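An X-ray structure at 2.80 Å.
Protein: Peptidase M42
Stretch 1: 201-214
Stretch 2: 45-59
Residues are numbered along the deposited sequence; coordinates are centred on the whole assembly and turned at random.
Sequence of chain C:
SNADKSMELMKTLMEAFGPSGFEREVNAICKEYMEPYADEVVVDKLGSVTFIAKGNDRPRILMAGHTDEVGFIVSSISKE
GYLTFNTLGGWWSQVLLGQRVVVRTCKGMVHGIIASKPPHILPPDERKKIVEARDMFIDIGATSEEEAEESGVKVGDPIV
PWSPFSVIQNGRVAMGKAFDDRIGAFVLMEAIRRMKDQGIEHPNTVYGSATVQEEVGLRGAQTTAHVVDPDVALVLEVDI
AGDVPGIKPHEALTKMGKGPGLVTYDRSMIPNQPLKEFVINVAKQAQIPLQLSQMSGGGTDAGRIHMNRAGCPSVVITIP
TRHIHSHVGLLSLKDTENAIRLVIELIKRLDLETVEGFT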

# COMPACT_ATOMS: atom_id res chain seq x y z
N GLU C 201 -30.70 13.01 -59.24
CA GLU C 201 -31.12 11.63 -59.49
C GLU C 201 -30.15 10.67 -58.82
O GLU C 201 -28.97 10.96 -58.72
CB GLU C 201 -31.21 11.36 -60.99
CG GLU C 201 -32.41 12.01 -61.63
CD GLU C 201 -32.33 12.04 -63.14
OE1 GLU C 201 -33.07 12.84 -63.75
OE2 GLU C 201 -31.52 11.27 -63.72
N HIS C 202 -30.68 9.53 -58.38
CA HIS C 202 -29.88 8.52 -57.73
C HIS C 202 -30.37 7.12 -58.09
O HIS C 202 -31.54 6.81 -57.91
CB HIS C 202 -29.89 8.71 -56.21
CG HIS C 202 -31.25 8.88 -55.62
ND1 HIS C 202 -32.02 7.81 -55.23
CD2 HIS C 202 -31.98 9.99 -55.37
CE1 HIS C 202 -33.18 8.25 -54.76
NE2 HIS C 202 -33.18 9.57 -54.83
N PRO C 203 -29.46 6.26 -58.56
CA PRO C 203 -29.82 4.94 -59.10
C PRO C 203 -30.13 3.90 -58.02
O PRO C 203 -29.56 2.80 -58.03
CB PRO C 203 -28.56 4.54 -59.88
CG PRO C 203 -27.46 5.16 -59.10
CD PRO C 203 -28.01 6.47 -58.57
N ASN C 204 -31.03 4.25 -57.11
CA ASN C 204 -31.24 3.48 -55.90
C ASN C 204 -32.36 4.06 -55.06
O ASN C 204 -32.84 5.17 -55.32
CB ASN C 204 -29.95 3.46 -55.06
CG ASN C 204 -29.38 4.86 -54.82
OD1 ASN C 204 -30.11 5.78 -54.46
ND2 ASN C 204 -28.07 5.02 -55.03
N THR C 205 -32.75 3.32 -54.04
CA THR C 205 -33.73 3.78 -53.06
C THR C 205 -32.99 4.06 -51.76
O THR C 205 -32.21 3.23 -51.29
CB THR C 205 -34.85 2.75 -52.86
OG1 THR C 205 -35.58 2.60 -54.09
CG2 THR C 205 -35.80 3.19 -51.78
N VAL C 206 -33.24 5.23 -51.19
CA VAL C 206 -32.54 5.69 -50.01
C VAL C 206 -33.45 5.62 -48.79
O VAL C 206 -34.51 6.23 -48.78
CB VAL C 206 -32.05 7.13 -50.21
CG1 VAL C 206 -31.48 7.70 -48.92
CG2 VAL C 206 -30.99 7.18 -51.30
N TYR C 207 -33.01 4.92 -47.76
CA TYR C 207 -33.73 4.86 -46.50
C TYR C 207 -32.94 5.68 -45.47
O TYR C 207 -31.90 5.26 -45.00
CB TYR C 207 -33.86 3.41 -46.02
CG TYR C 207 -34.74 2.54 -46.89
CD1 TYR C 207 -34.34 2.15 -48.17
CD2 TYR C 207 -35.98 2.08 -46.42
CE1 TYR C 207 -35.14 1.33 -48.96
CE2 TYR C 207 -36.79 1.27 -47.20
CZ TYR C 207 -36.37 0.90 -48.47
OH TYR C 207 -37.17 0.09 -49.24
N GLY C 208 -33.46 6.85 -45.14
CA GLY C 208 -32.82 7.72 -44.16
C GLY C 208 -33.46 7.52 -42.81
O GLY C 208 -34.60 7.90 -42.59
N SER C 209 -32.71 6.96 -41.88
CA SER C 209 -33.30 6.48 -40.66
C SER C 209 -32.81 7.19 -39.40
O SER C 209 -31.62 7.30 -39.16
CB SER C 209 -33.04 4.99 -40.54
OG SER C 209 -33.85 4.46 -39.52
N ALA C 210 -33.76 7.66 -38.60
CA ALA C 210 -33.48 8.25 -37.30
C ALA C 210 -33.69 7.20 -36.21
O ALA C 210 -34.78 7.07 -35.66
CB ALA C 210 -34.39 9.44 -37.08
N THR C 211 -32.65 6.43 -35.94
CA THR C 211 -32.75 5.28 -35.06
C THR C 211 -32.87 5.67 -33.60
O THR C 211 -32.47 6.76 -33.20
CB THR C 211 -31.52 4.36 -35.23
OG1 THR C 211 -30.33 5.15 -35.32
CG2 THR C 211 -31.65 3.55 -36.49
N VAL C 212 -33.38 4.74 -32.80
CA VAL C 212 -33.51 4.93 -31.36
C VAL C 212 -32.62 3.98 -30.59
O VAL C 212 -32.14 2.98 -31.13
CB VAL C 212 -34.98 4.76 -30.88
CG1 VAL C 212 -35.86 5.84 -31.49
CG2 VAL C 212 -35.52 3.37 -31.19
N GLN C 213 -32.39 4.31 -29.33
CA GLN C 213 -31.69 3.44 -28.39
C GLN C 213 -30.30 2.94 -28.83
O GLN C 213 -29.93 1.82 -28.51
CB GLN C 213 -32.60 2.25 -28.03
CG GLN C 213 -33.84 2.68 -27.26
CD GLN C 213 -34.63 1.52 -26.70
OE1 GLN C 213 -34.09 0.62 -26.05
NE2 GLN C 213 -35.92 1.57 -26.90
N GLU C 214 -29.53 3.77 -29.52
CA GLU C 214 -28.12 3.44 -29.81
C GLU C 214 -27.29 3.44 -28.54
O GLU C 214 -26.49 2.54 -28.33
CB GLU C 214 -27.49 4.45 -30.78
CG GLU C 214 -26.13 4.07 -31.37
CD GLU C 214 -24.87 4.48 -30.56
OE1 GLU C 214 -24.86 5.49 -29.81
OE2 GLU C 214 -23.85 3.77 -30.70
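Stretch 2 (45-59) KLGSVTFIAKGNDRP

Stretch 2 lies alongside stretch 1 as a neighbouring strand of the same sheet. Residues 49-53 are extended and run antiparallel to the strand that begins at Thr205, with an angle of 162° between the two N-to-C directions and a closest approach of 4.4 Å between the axes. Loop or turn segments flank residues 49-53 in stretch 2, and together the two stretches bury 1030 Å².

The contact begins in the loop before the strand of stretch 1. The His202 ring is held within its own stretch by hydrogen bonds from ND1 to O and OD1 of Asn204. His202 CE1 lies 3.4 Å from Lys54 O, and His202 CE1 is 3.5 Å from Ala53 O, which sits at the ring edge. Pro203 O approaches Pro59 CD at 3.5 Å, and CB of Asn204 lies 3.3 Å from Pro59 O. Pro59 follows a cis peptide bond. Asn204 O also receives a CA-H...O contact from CA of Gly55 at 3.3 Å. Glycine fits here because an ideal CB at Gly55 would point toward stretch 1 and clash with the carbonyl oxygens of Asn204 and His202.

Thr205 ties the strand to the turn that follows residues 49-53. Its backbone N donates to Pro59 O at 3.2 Å, while its OG1 donates to Asn56 O at 2.7 Å and accepts a weak hydrogen bond from Gly55 N at 3.5 Å. The methyl CG2 of Thr205 meanwhile packs 3.6 Å from CG2 of Ile52.

From Val206 onward the register is regular, and hydrogen-bonded and non-hydrogen-bonded pairs alternate. Val206 faces Ala53, with Val206 N to Ala53 O at 3.0 Å and Ala53 N to Val206 O at 2.9 Å; both bonds are nearly straight. Tyr207 pairs with Ile52 without backbone hydrogen bonds, and their side chains meet on the same face of the sheet, Tyr207 CE2 lying 3.6 Å from Ile52 CD1. Gly208 and Phe51 form the next hydrogen-bonded pair: Gly208 N to Phe51 O and Phe51 N to Gly208 O are both 2.7 Å. Ser209 sits opposite Thr50 at a CA-CA distance of 4.0 Å, the shortest among the bridged pairs. Their hydroxyls, on the face shared with Tyr207 and Ile52, join in a hydrogen bond of 2.9 Å between Ser209 OG and Thr50 OG1.

At Ala210 the ladder loosens. Ala210 N donates to Val49 O at 2.8 Å, but the return bond from Val49 N to Ala210 O is weak at 3.4 Å, and the CA atoms of Ala210 and Val49 are 5.5 Å apart. On the face shared with Val206 and Ala53, Ala210 CB comes within 4.3 Å of Val49 CG2.

Beyond this pair a side chain takes over from the backbone: Val212 N donates to Ser48 OG at 3.3 Å, and Thr211 CA lies 3.6 Å from the same oxygen of Ser48. Val212 points toward stretch 2, its CG2 lying 3.8 Å from Leu46 CB and its CG1 3.5 Å from Gly47 O.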

# COMPACT_ATOMS: atom_id res chain seq x y z
N LYS C 45 -40.95 -0.76 -34.26
CA LYS C 45 -41.80 -0.72 -33.09
C LYS C 45 -41.08 -0.20 -31.84
O LYS C 45 -41.70 0.02 -30.81
CB LYS C 45 -42.40 -2.10 -32.84
CG LYS C 45 -43.22 -2.59 -34.02
CD LYS C 45 -44.18 -3.69 -33.63
CE LYS C 45 -44.95 -4.20 -34.83
NZ LYS C 45 -45.74 -5.39 -34.44
N LEU C 46 -39.77 0.00 -31.94
CA LEU C 46 -39.04 0.65 -30.86
C LEU C 46 -39.16 2.17 -30.91
O LEU C 46 -38.90 2.83 -29.90
CB LEU C 46 -37.57 0.23 -30.91
CG LEU C 46 -37.19 -0.99 -30.07
CD1 LEU C 46 -38.17 -2.15 -30.23
CD2 LEU C 46 -35.78 -1.46 -30.39
N GLY C 47 -39.53 2.72 -32.05
CA GLY C 47 -39.66 4.17 -32.19
C GLY C 47 -38.78 4.81 -33.25
O GLY C 47 -38.81 6.03 -33.39
N SER C 48 -37.98 4.03 -33.97
CA SER C 48 -37.18 4.56 -35.08
C SER C 48 -38.09 4.95 -36.22
O SER C 48 -38.94 4.16 -36.61
CB SER C 48 -36.18 3.54 -35.62
OG SER C 48 -35.43 2.92 -34.59
N VAL C 49 -37.93 6.17 -36.72
CA VAL C 49 -38.62 6.55 -37.96
C VAL C 49 -37.59 6.62 -39.11
O VAL C 49 -36.45 7.05 -38.93
CB VAL C 49 -39.48 7.85 -37.88
CG1 VAL C 49 -40.32 8.03 -36.60
CG2 VAL C 49 -38.58 9.03 -37.98
N THR C 50 -38.04 6.21 -40.28
CA THR C 50 -37.21 6.06 -41.45
C THR C 50 -37.91 6.70 -42.65
O THR C 50 -39.06 6.43 -42.93
CB THR C 50 -36.95 4.56 -41.73
OG1 THR C 50 -36.46 3.90 -40.55
CG2 THR C 50 -35.95 4.38 -42.87
N PHE C 51 -37.17 7.53 -43.38
CA PHE C 51 -37.69 8.29 -44.50
C PHE C 51 -37.15 7.74 -45.79
O PHE C 51 -35.93 7.62 -45.95
CB PHE C 51 -37.26 9.74 -44.36
CG PHE C 51 -37.63 10.35 -43.05
CD1 PHE C 51 -38.95 10.71 -42.80
CD2 PHE C 51 -36.69 10.53 -42.06
CE1 PHE C 51 -39.31 11.25 -41.58
CE2 PHE C 51 -37.04 11.08 -40.84
CZ PHE C 51 -38.36 11.45 -40.60
N ILE C 52 -38.04 7.44 -46.72
CA ILE C 52 -37.66 6.82 -47.99
C ILE C 52 -37.72 7.82 -49.13
O ILE C 52 -38.72 8.51 -49.33
CB ILE C 52 -38.58 5.64 -48.32
CG1 ILE C 52 -38.59 4.65 -47.14
CG2 ILE C 52 -38.11 4.94 -49.59
CD1 ILE C 52 -39.61 3.54 -47.26
N ALA C 53 -36.61 7.92 -49.86
CA ALA C 53 -36.56 8.66 -51.12
C ALA C 53 -36.43 7.63 -52.24
O ALA C 53 -35.40 6.96 -52.36
CB ALA C 53 -35.38 9.62 -51.13
N LYS C 54 -37.50 7.49 -53.04
CA LYS C 54 -37.62 6.42 -54.02
C LYS C 54 -36.74 6.62 -55.24
O LYS C 54 -36.38 7.73 -55.62
CB LYS C 54 -39.07 6.22 -54.45
CG LYS C 54 -39.96 5.59 -53.39
CD LYS C 54 -41.26 5.04 -53.99
CE LYS C 54 -42.38 4.80 -52.96
NZ LYS C 54 -41.92 4.18 -51.68
N GLY C 55 -36.37 5.49 -55.82
CA GLY C 55 -35.62 5.41 -57.07
C GLY C 55 -35.73 3.95 -57.47
O GLY C 55 -36.81 3.37 -57.38
N ASN C 56 -34.63 3.34 -57.86
CA ASN C 56 -34.68 1.93 -58.25
C ASN C 56 -34.91 1.06 -57.02
O ASN C 56 -34.28 1.28 -56.00
CB ASN C 56 -33.39 1.53 -58.95
CG ASN C 56 -33.04 2.46 -60.10
OD1 ASN C 56 -33.61 3.55 -60.24
ND2 ASN C 56 -32.09 2.06 -60.91
N ASP C 57 -35.82 0.09 -57.11
CA ASP C 57 -36.10 -0.82 -55.98
C ASP C 57 -34.84 -1.26 -55.25
O ASP C 57 -34.85 -1.34 -54.03
CB ASP C 57 -36.83 -2.07 -56.44
CG ASP C 57 -37.33 -2.96 -55.27
OD1 ASP C 57 -37.44 -2.49 -54.12
OD2 ASP C 57 -37.62 -4.14 -55.53
N ARG C 58 -33.80 -1.58 -56.03
CA ARG C 58 -32.53 -2.05 -55.50
C ARG C 58 -31.42 -1.30 -56.25
O ARG C 58 -31.58 -1.03 -57.44
CB ARG C 58 -32.46 -3.58 -55.66
CG ARG C 58 -33.41 -4.28 -54.67
CD ARG C 58 -32.89 -5.51 -53.93
NE ARG C 58 -32.81 -5.29 -52.48
CZ ARG C 58 -33.70 -5.62 -51.55
NH1 ARG C 58 -33.45 -5.35 -50.27
NH2 ARG C 58 -34.84 -6.22 -51.85
N PRO C 59 -30.31 -0.95 -55.60
CA PRO C 59 -29.99 -1.31 -54.21
C PRO C 59 -30.63 -0.40 -53.19
O PRO C 59 -30.93 0.75 -53.49
CB PRO C 59 -28.47 -1.13 -54.15
CG PRO C 59 -28.20 -0.04 -55.14
CD PRO C 59 -29.24 -0.14 -56.21